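Local coordinates for oxidoreductase (Streptomyces globisporus, PDB 4R82), which uses NADH to reduce FAD, supplying by free diffusion the FADH2 that a halogenase and a monooxygenase need in biosynthesis of the enediyne antibiotic C-1027, at residues F30-T35 / T48-T53; V34-V39 / S85-G90. All coordinates share one frame; numbering follows the deposited sequence.

Contact 1 of 2, residues F30-T35 / T48-T53; sequences FPTGVT and TANSFT. With MG (magnesium ion), chain J; FAD (flavin-adenine dinucleotide), chain K; NAD (nicotinamide-adenine-dinucleotide), chain C.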
ATOM      1  N   PHE A  30      -6.699  -6.624  -1.778  1.00 10.25           N
ATOM      2  CA  PHE A  30      -5.355  -6.189  -2.153  1.00 10.84           C
ATOM      3  C   PHE A  30      -4.379  -6.584  -1.056  1.00 11.23           C
ATOM      4  O   PHE A  30      -4.452  -6.064   0.063  1.00 11.63           O
ATOM      5  CB  PHE A  30      -5.319  -4.676  -2.370  1.00 10.79           C
ATOM      6  CG  PHE A  30      -3.971  -4.161  -2.801  1.00 11.00           C
ATOM      7  CD1 PHE A  30      -3.561  -4.293  -4.123  1.00 11.96           C
ATOM      8  CD2 PHE A  30      -3.124  -3.546  -1.895  1.00 12.77           C
ATOM      9  CE1 PHE A  30      -2.327  -3.812  -4.537  1.00 16.00           C
ATOM     10  CE2 PHE A  30      -1.884  -3.067  -2.300  1.00 12.64           C
ATOM     11  CZ  PHE A  30      -1.486  -3.209  -3.621  1.00 12.31           C
ATOM     12  N   PRO A  31      -3.446  -7.499  -1.374  1.00 11.36           N
ATOM     13  CA  PRO A  31      -2.499  -8.012  -0.376  1.00 11.82           C
ATOM     14  C   PRO A  31      -1.462  -6.966  -0.019  1.00 11.48           C
ATOM     15  O   PRO A  31      -1.096  -6.154  -0.872  1.00 10.67           O
ATOM     16  CB  PRO A  31      -1.783  -9.156  -1.115  1.00 12.41           C
ATOM     17  CG  PRO A  31      -2.555  -9.389  -2.379  1.00 19.27           C
ATOM     18  CD  PRO A  31      -3.259  -8.121  -2.699  1.00 12.07           C
ATOM     19  N   THR A  32      -1.001  -6.968   1.229  1.00 10.19           N
ATOM     20  CA  THR A  32       0.071  -6.069   1.631  1.00 12.21           C
ATOM     21  C   THR A  32       1.011  -6.773   2.600  1.00 10.69           C
ATOM     22  O   THR A  32       0.705  -7.848   3.116  1.00 12.17           O
ATOM     23  CB  THR A  32      -0.476  -4.823   2.371  1.00 18.20           C
ATOM     24  OG1 THR A  32      -1.016  -5.227   3.629  1.00 16.43           O
ATOM     25  CG2 THR A  32      -1.568  -4.114   1.573  1.00 23.49           C
ATOM     26  N   GLY A  33       2.146  -6.139   2.873  1.00 11.93           N
ATOM     27  CA  GLY A  33       2.935  -6.494   4.032  1.00 10.82           C
ATOM     28  C   GLY A  33       2.321  -5.912   5.290  1.00 13.37           C
ATOM     29  O   GLY A  33       1.192  -5.401   5.276  1.00 11.96           O
ATOM     30  N   VAL A  34       3.063  -5.994   6.388  1.00 11.13           N
ATOM     31  CA  VAL A  34       2.603  -5.458   7.663  1.00  9.35           C
ATOM     32  C   VAL A  34       3.772  -4.726   8.283  1.00 10.33           C
ATOM     33  O   VAL A  34       4.887  -5.250   8.295  1.00 12.15           O
ATOM     34  CB  VAL A  34       2.176  -6.593   8.613  1.00 14.47           C
ATOM     35  CG1 VAL A  34       1.617  -6.014   9.903  1.00 12.13           C
ATOM     36  CG2 VAL A  34       1.137  -7.495   7.948  1.00 13.65           C
ATOM     37  N   THR A  35       3.533  -3.517   8.781  1.00 10.13           N
ATOM     38  CA  THR A  35       4.575  -2.780   9.487  1.00 10.10           C
ATOM     39  C   THR A  35       4.133  -2.494  10.907  1.00 11.22           C
ATOM     40  O   THR A  35       2.947  -2.628  11.247  1.00 12.20           O
ATOM     41  CB  THR A  35       4.880  -1.416   8.827  1.00 10.62           C
ATOM     42  OG1 THR A  35       3.820  -0.497   9.120  1.00 13.17           O
ATOM     43  CG2 THR A  35       5.018  -1.561   7.316  1.00 11.64           C
ATOM     44  N   THR A  48       0.396  -1.247  14.728  1.00 11.18           N
ATOM     45  CA  THR A  48       0.477  -2.069  13.527  1.00 10.30           C
ATOM     46  C   THR A  48      -0.217  -1.350  12.367  1.00 11.16           C
ATOM     47  O   THR A  48      -1.314  -0.781  12.534  1.00 10.13           O
ATOM     48  CB  THR A  48      -0.149  -3.443  13.786  1.00  9.23           C
ATOM     49  OG1 THR A  48       0.587  -4.099  14.827  1.00 11.80           O
ATOM     50  CG2 THR A  48      -0.126  -4.295  12.528  1.00 10.68           C
ATOM     51  N   ALA A  49       0.443  -1.322  11.211  1.00  9.13           N
ATOM     52  CA  ALA A  49      -0.076  -0.587  10.053  1.00  9.49           C
ATOM     53  C   ALA A  49       0.217  -1.279   8.744  1.00 12.14           C
ATOM     54  O   ALA A  49       1.378  -1.631   8.462  1.00 11.78           O
ATOM     55  CB  ALA A  49       0.486   0.833  10.022  1.00 12.11           C
ATOM     56  N   ASN A  50      -0.810  -1.429   7.912  1.00 11.89           N
ATOM     57  CA  ASN A  50      -0.583  -1.952   6.570  1.00 10.50           C
ATOM     58  C   ASN A  50      -0.813  -0.909   5.471  1.00 12.26           C
ATOM     59  O   ASN A  50      -0.647  -1.202   4.289  1.00 12.61           O
ATOM     60  CB  ASN A  50      -1.426  -3.203   6.325  1.00 10.59           C
ATOM     61  CG  ASN A  50      -2.869  -2.878   6.050  1.00 14.96           C
ATOM     62  OD1 ASN A  50      -3.405  -1.900   6.569  1.00 17.10           O
ATOM     63  ND2 ASN A  50      -3.505  -3.677   5.201  1.00 22.03           N
ATOM     64  N   SER A  51      -1.167   0.311   5.867  1.00 10.42           N
ATOM     65  CA  SER A  51      -1.421   1.385   4.909  1.00 11.12           C
ATOM     66  C   SER A  51      -0.119   2.033   4.416  1.00 19.74           C
ATOM     67  O   SER A  51      -0.153   2.989   3.644  1.00 24.75           O
ATOM     68  CB  SER A  51      -2.321   2.450   5.539  1.00 11.89           C
ATOM     69  OG  SER A  51      -1.652   3.064   6.630  1.00 16.61           O
ATOM     70  N   PHE A  52       1.018   1.512   4.861  1.00 15.91           N
ATOM     71  CA  PHE A  52       2.317   2.011   4.422  1.00 13.96           C
ATOM     72  C   PHE A  52       2.433   1.924   2.910  1.00 16.08           C
ATOM     73  O   PHE A  52       2.162   0.878   2.315  1.00 17.42           O
ATOM     74  CB  PHE A  52       3.436   1.188   5.071  1.00 13.35           C
ATOM     75  CG  PHE A  52       4.800   1.514   4.547  1.00 13.22           C
ATOM     76  CD1 PHE A  52       5.493   2.616   5.026  1.00 12.46           C
ATOM     77  CD2 PHE A  52       5.380   0.731   3.556  1.00 14.39           C
ATOM     78  CE1 PHE A  52       6.748   2.931   4.523  1.00 12.18           C
ATOM     79  CE2 PHE A  52       6.632   1.035   3.051  1.00 19.52           C
ATOM     80  CZ  PHE A  52       7.321   2.142   3.538  1.00 15.45           C
ATOM     81  N   THR A  53       2.871   3.016   2.287  1.00 10.73           N
ATOM     82  CA  THR A  53       3.015   3.051   0.834  1.00 12.64           C
ATOM     83  C   THR A  53       4.260   3.847   0.487  1.00  9.46           C
ATOM     84  O   THR A  53       4.446   4.942   1.001  1.00 13.12           O
ATOM     85  CB  THR A  53       1.805   3.739   0.208  1.00 20.35           C
ATOM     86  OG1 THR A  53       0.617   3.034   0.596  1.00 26.50           O
ATOM     87  CG2 THR A  53       1.917   3.753  -1.308  1.00 19.25           C
TER
HETATM   88 MG    MG J 208      -0.027   0.621   0.011  1.00 30.23          MG
HETATM   89  N1  FAD K 209      -4.731   1.217  11.874  1.00 10.22           N
HETATM   90  C2  FAD K 209      -4.507   2.310  11.161  1.00 10.44           C
HETATM   91  O2  FAD K 209      -4.954   3.533  11.642  1.00 12.15           O
HETATM   92  N3  FAD K 209      -3.855   2.312  10.001  1.00  9.36           N
HETATM   93  C4  FAD K 209      -3.404   1.153   9.497  1.00 11.38           C
HETATM   94  O4  FAD K 209      -2.722   1.137   8.296  1.00 10.86           O
HETATM   95  C4X FAD K 209      -3.637  -0.061  10.203  1.00  9.03           C
HETATM   96  N5  FAD K 209      -3.196  -1.247   9.679  1.00 10.30           N
HETATM   97  C5X FAD K 209      -3.403  -2.390  10.393  1.00 10.43           C
HETATM   98  C6  FAD K 209      -2.927  -3.615   9.858  1.00 10.21           C
HETATM   99  C7  FAD K 209      -3.155  -4.797  10.567  1.00 10.38           C
HETATM  100  C7M FAD K 209      -2.650  -6.148  10.010  1.00 11.89           C
HETATM  101  C8  FAD K 209      -3.827  -4.766  11.801  1.00 12.04           C
HETATM  102  C8M FAD K 209      -4.050  -6.063  12.554  1.00 14.49           C
HETATM  103  C9  FAD K 209      -4.295  -3.554  12.331  1.00 10.46           C
HETATM  104  C9A FAD K 209      -4.081  -2.347  11.622  1.00 13.59           C
HETATM  105  N10 FAD K 209      -4.534  -1.149  12.143  1.00 12.60           N
HETATM  106  C10 FAD K 209      -4.309  -0.012  11.424  1.00  9.47           C
HETATM  107  C1' FAD K 209      -5.256  -1.063  13.414  1.00 12.60           C
HETATM  108  C2' FAD K 209      -4.373  -0.697  14.591  1.00 11.72           C
HETATM  109  O2' FAD K 209      -3.195  -1.487  14.535  1.00 12.63           O
HETATM  110  C3' FAD K 209      -5.098  -1.065  15.880  1.00 14.22           C
HETATM  111  O3' FAD K 209      -5.553  -2.400  15.782  1.00 17.99           O
HETATM  112  C4' FAD K 209      -6.317  -0.217  16.070  1.00 19.70           C
HETATM  113  O4' FAD K 209      -5.994   1.103  15.729  1.00 29.21           O
HETATM  114  C5' FAD K 209      -6.880  -0.333  17.509  1.00 21.74           C
HETATM  115  O5' FAD K 209      -6.089   0.345  18.500  1.00 32.47           O
HETATM  116  P   FAD K 209      -5.559   1.886  18.300  1.00 49.19           P
HETATM  117  O1P FAD K 209      -5.446   2.603  19.640  1.00 58.91           O
HETATM  118  O2P FAD K 209      -6.544   2.623  17.422  1.00 44.29           O
HETATM  119  O3P FAD K 209      -4.198   1.843  17.650  1.00 50.05           O
HETATM  120  PA  NAD C 201     -10.199  -6.913   8.441  1.00 24.48           P
HETATM  121  O1A NAD C 201      -9.754  -6.141   9.680  1.00 33.60           O
HETATM  122  O2A NAD C 201      -9.950  -8.392   8.661  1.00 31.15           O
HETATM  123  O5B NAD C 201      -9.292  -6.462   7.242  1.00 18.02           O
HETATM  124  C5B NAD C 201      -9.724  -6.341   5.936  1.00 15.09           C
HETATM  125  C4B NAD C 201      -9.340  -5.101   5.250  1.00 13.68           C
HETATM  126  O4B NAD C 201     -10.068  -4.044   5.811  1.00 14.96           O
HETATM  127  C3B NAD C 201      -7.914  -4.798   5.445  1.00 18.43           C
HETATM  128  O3B NAD C 201      -7.419  -4.223   4.272  1.00 24.45           O
HETATM  129  C2B NAD C 201      -7.901  -3.793   6.502  1.00 14.60           C
HETATM  130  O2B NAD C 201      -6.759  -3.014   6.472  1.00 17.34           O
HETATM  131  C1B NAD C 201      -9.099  -3.022   6.201  1.00 16.36           C
HETATM  132  N9A NAD C 201      -9.644  -2.270   7.340  1.00 13.13           N
HETATM  133  C8A NAD C 201     -10.103  -2.772   8.502  1.00 14.67           C
HETATM  134  N7A NAD C 201     -10.529  -1.781   9.304  1.00 13.42           N
HETATM  135  C5A NAD C 201     -10.334  -0.618   8.643  1.00 13.13           C
HETATM  136  C6A NAD C 201     -10.569   0.723   8.949  1.00 14.09           C
HETATM  137  N6A NAD C 201     -11.121   1.081  10.165  1.00 15.10           N
HETATM  138  N1A NAD C 201     -10.262   1.660   8.041  1.00 14.18           N
HETATM  139  C2A NAD C 201      -9.719   1.345   6.856  1.00 14.83           C
HETATM  140  N3A NAD C 201      -9.487   0.067   6.526  1.00 14.93           N
HETATM  141  C4A NAD C 201      -9.777  -0.924   7.394  1.00 12.36           C
HETATM  142  O3  NAD C 201     -11.735  -6.685   8.183  1.00 23.17           O
HETATM  143  O   HOH W   1      -0.408  -0.511   1.813  1.00 24.48           O
HETATM  144  O   HOH W   2       0.889  -0.132  -1.725  1.00 27.96           O

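Contact 2 of 2, residues V34-V39 / S85-G90; sequences VTVVTV and SVLEAG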
ATOM      1  N   VAL A  34       3.063  -5.994   6.388  1.00 11.13           N
ATOM      2  CA  VAL A  34       2.603  -5.458   7.663  1.00  9.35           C
ATOM      3  C   VAL A  34       3.772  -4.726   8.283  1.00 10.33           C
ATOM      4  O   VAL A  34       4.887  -5.250   8.295  1.00 12.15           O
ATOM      5  CB  VAL A  34       2.176  -6.593   8.613  1.00 14.47           C
ATOM      6  CG1 VAL A  34       1.617  -6.014   9.903  1.00 12.13           C
ATOM      7  CG2 VAL A  34       1.137  -7.495   7.948  1.00 13.65           C
ATOM      8  N   THR A  35       3.533  -3.517   8.781  1.00 10.13           N
ATOM      9  CA  THR A  35       4.575  -2.780   9.487  1.00 10.10           C
ATOM     10  C   THR A  35       4.133  -2.494  10.907  1.00 11.22           C
ATOM     11  O   THR A  35       2.947  -2.628  11.247  1.00 12.20           O
ATOM     12  CB  THR A  35       4.880  -1.416   8.827  1.00 10.62           C
ATOM     13  OG1 THR A  35       3.820  -0.497   9.120  1.00 13.17           O
ATOM     14  CG2 THR A  35       5.018  -1.561   7.316  1.00 11.64           C
ATOM     15  N   VAL A  36       5.085  -2.090  11.737  1.00  8.54           N
ATOM     16  CA  VAL A  36       4.734  -1.421  12.990  1.00  8.00           C
ATOM     17  C   VAL A  36       5.296  -0.019  12.861  1.00 11.66           C
ATOM     18  O   VAL A  36       6.494   0.163  12.601  1.00 11.96           O
ATOM     19  CB  VAL A  36       5.320  -2.116  14.228  1.00 11.25           C
ATOM     20  CG1 VAL A  36       5.033  -1.301  15.485  1.00 11.58           C
ATOM     21  CG2 VAL A  36       4.737  -3.523  14.377  1.00 11.28           C
ATOM     22  N   VAL A  37       4.423   0.970  13.005  1.00 10.30           N
ATOM     23  CA  VAL A  37       4.849   2.357  13.051  1.00 11.22           C
ATOM     24  C   VAL A  37       5.152   2.714  14.497  1.00 10.44           C
ATOM     25  O   VAL A  37       4.354   2.407  15.388  1.00 10.80           O
ATOM     26  CB  VAL A  37       3.741   3.281  12.515  1.00  9.54           C
ATOM     27  CG1 VAL A  37       4.120   4.755  12.697  1.00 11.31           C
ATOM     28  CG2 VAL A  37       3.479   2.982  11.041  1.00  9.55           C
ATOM     29  N   THR A  38       6.288   3.364  14.742  1.00  8.40           N
ATOM     30  CA  THR A  38       6.615   3.758  16.105  1.00  8.91           C
ATOM     31  C   THR A  38       6.997   5.225  16.202  1.00  9.69           C
ATOM     32  O   THR A  38       7.433   5.842  15.220  1.00 11.72           O
ATOM     33  CB  THR A  38       7.753   2.904  16.704  1.00 13.04           C
ATOM     34  OG1 THR A  38       8.908   2.987  15.855  1.00 12.52           O
ATOM     35  CG2 THR A  38       7.330   1.440  16.826  1.00 12.05           C
ATOM     36  N   VAL A  39       6.824   5.770  17.399  1.00 12.77           N
ATOM     37  CA  VAL A  39       7.276   7.123  17.701  1.00 10.16           C
ATOM     38  C   VAL A  39       7.995   7.136  19.031  1.00 14.14           C
ATOM     39  O   VAL A  39       7.800   6.241  19.861  1.00 14.18           O
ATOM     40  CB  VAL A  39       6.095   8.124  17.766  1.00 12.65           C
ATOM     41  CG1 VAL A  39       5.418   8.248  16.412  1.00 12.26           C
ATOM     42  CG2 VAL A  39       5.095   7.693  18.836  1.00 13.07           C
ATOM     43  N   SER A  85       8.795  -0.158  10.873  1.00  9.01           N
ATOM     44  CA  SER A  85       9.488  -1.431  10.892  1.00 11.22           C
ATOM     45  C   SER A  85       8.664  -2.381  10.051  1.00 10.64           C
ATOM     46  O   SER A  85       7.523  -2.699  10.411  1.00 11.00           O
ATOM     47  CB  SER A  85       9.610  -1.968  12.323  1.00 11.42           C
ATOM     48  OG  SER A  85      10.376  -1.094  13.140  1.00 12.57           O
ATOM     49  N   VAL A  86       9.231  -2.825   8.931  1.00  8.68           N
ATOM     50  CA  VAL A  86       8.544  -3.772   8.064  1.00 10.26           C
ATOM     51  C   VAL A  86       8.717  -5.162   8.647  1.00 11.29           C
ATOM     52  O   VAL A  86       9.842  -5.666   8.762  1.00 11.07           O
ATOM     53  CB  VAL A  86       9.113  -3.749   6.646  1.00 11.80           C
ATOM     54  CG1 VAL A  86       8.451  -4.832   5.787  1.00 12.43           C
ATOM     55  CG2 VAL A  86       8.940  -2.362   6.030  1.00 13.06           C
ATOM     56  N   LEU A  87       7.612  -5.795   9.023  1.00 10.48           N
ATOM     57  CA  LEU A  87       7.696  -7.046   9.765  1.00  9.53           C
ATOM     58  C   LEU A  87       8.059  -8.227   8.885  1.00 11.21           C
ATOM     59  O   LEU A  87       7.562  -8.365   7.768  1.00 11.32           O
ATOM     60  CB  LEU A  87       6.392  -7.340  10.523  1.00  9.38           C
ATOM     61  CG  LEU A  87       6.033  -6.333  11.625  1.00  9.66           C
ATOM     62  CD1 LEU A  87       4.745  -6.786  12.337  1.00 12.30           C
ATOM     63  CD2 LEU A  87       7.183  -6.164  12.616  1.00 13.20           C
ATOM     64  N   GLU A  88       8.930  -9.075   9.421  1.00 10.81           N
ATOM     65  CA  GLU A  88       9.401 -10.277   8.767  1.00 11.23           C
ATOM     66  C   GLU A  88       8.384 -11.414   8.909  1.00 13.69           C
ATOM     67  O   GLU A  88       7.508 -11.367   9.770  1.00 16.61           O
ATOM     68  CB  GLU A  88      10.762 -10.635   9.385  1.00 14.78           C
ATOM     69  CG  GLU A  88      11.491 -11.810   8.797  1.00 18.43           C
ATOM     70  CD  GLU A  88      11.089 -13.110   9.460  1.00 28.09           C
ATOM     71  OE1 GLU A  88      10.602 -13.047  10.614  1.00 26.25           O
ATOM     72  OE2 GLU A  88      11.245 -14.181   8.832  1.00 25.37           O
ATOM     73  N   ALA A  89       8.520 -12.434   8.063  1.00 14.28           N
ATOM     74  CA  ALA A  89       7.564 -13.530   7.964  1.00 17.32           C
ATOM     75  C   ALA A  89       7.149 -14.177   9.282  1.00 20.57           C
ATOM     76  O   ALA A  89       6.012 -14.620   9.413  1.00 26.06           O
ATOM     77  CB  ALA A  89       8.089 -14.592   7.006  1.00 18.02           C
ATOM     78  N   GLY A  90       8.058 -14.253  10.249  1.00 18.11           N
ATOM     79  CA  GLY A  90       7.737 -14.917  11.508  1.00 21.14           C
ATOM     80  C   GLY A  90       7.326 -14.005  12.662  1.00 19.00           C
ATOM     81  O   GLY A  90       7.375 -14.411  13.829  1.00 21.14           O
TER
HETATM   82  O   HOH W   3       5.673  -7.267   5.736  1.00 11.12           O
HETATM   83  O   HOH W   4       8.928   1.190  13.720  1.00 12.59           O

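Contact 1 of 2, residues F30-T35 / T48-T53
Ala49 O is gripped twice by Thr35: the backbone N donates to it over 2.9 Å and the hydroxyl OG1 over 2.8 Å, the two donors arriving from opposite faces of the carbonyl plane. With chi1 at 75°, OG1 of Thr35 sits between its own N and carbonyl carbon, which lets one residue reach the same acceptor by both routes. In return, Ala49 N donates to Thr35 O at 2.8 Å, completing an antiparallel hydrogen-bonded pair. The methyl CG2 of Thr35 rests on CB of Phe52, whose ring meets Phe30 of the second subunit edge-to-face.

This pair joins strand 35-39 to the end of strand 45-49, an outer strand of the sheet within this chain, in the FMN-binding split-barrel fold of the flavin reductase family. Past Ala49 the chain lines the flavin pocket, and its backbone N-H groups bond to the isoalloxazine: Asn50 N donates to FAD N5 at 3.0 Å, Ser51 N to FAD O4. Near the other end of the ring system, the methyl CG2 of Thr48 touches both CG1 of Val34, 3.6 Å away, and the dimethylbenzene carbon C7 of FAD. Thr48 O accepts from the ribityl hydroxyl O2', while its side-chain OG1 bonds to Ala95 O. Further along, Thr53 OG1 binds magnesium at 2.6 Å together with Thr53 OG1 of the second subunit, and a water on the metal donates to Asn50 O and Phe52 O.

Contact 2 of 2, residues V34-V39 / S85-G90
Leu87 and Val36 meet through their methyl groups, CD1 of the leucine lying 3.8 Å from CG2 of the valine, with CD2 touching the same methyl from slightly farther off. Leu87 carries CG anti to its own carbonyl carbon (chi1 -64°), a setting that brings both CD1 and CD2 to bear on CG2 of Val36. CD1 also reaches CG1 of Val34, at 4.0 Å, and thus lies against both valines. The backbones are joined at the same place: Leu87 N donates to Val34 O at 2.9 Å, and CB of Leu87 packs against that same oxygen. Met165 and Phe98 extend the apolar surroundings, the first against Leu87 and the second against Val36.

Strands 35-39 and 81-86 are neighbours in the antiparallel sheet of the flavin reductase-like domain. Here they run from a hydrogen-bonded pair, Val36 with Ser85, to a non-hydrogen-bonded one, Thr35 with Val86. Val36 N donates to Ser85 O at 2.8 Å, and Ser85 N returns a bond to Val36 O; the CA of Thr35 makes a further CA-H...O contact with Ser85 O, 3.1 Å away.

Ser85 OG bonds to Ile126 N and is also hydrogen-bonded to a water. That water donates in turn to Val36 O and to Thr38 OG1, the latter at 2.8 Å, and so links the serine hydroxyl to both groups on the facing strand. A second water accepts from Val34 N and lies within hydrogen-bonding distance of Leu87 O. At the non-hydrogen-bonded pair, Asp29 of the second subunit packs on Val86 and Phe30 of that subunit on Thr35.

How the contacts relate
Contacts 1 and 2 lie on the two edges of one strand: residues 35-39 pair with strand 45-49 on one side and with strand 81-86 on the other, and their centres are 9 Å apart. Val34 and Thr35 belong to both. Beyond these shared residues, CB of Ala49 packs on CG2 of Val37 at 3.8 Å, and OG1 of Thr48 lies 4.2 Å from CG2 of Val36. The flavin sits on the side of contact 1; contact 2 approaches it through Val34, whose side chain is about 4 Å from FAD at the nearest. Both contacts also touch the second subunit, and the side chain of the shared Thr35 is about 9 Å from the magnesium of contact 1.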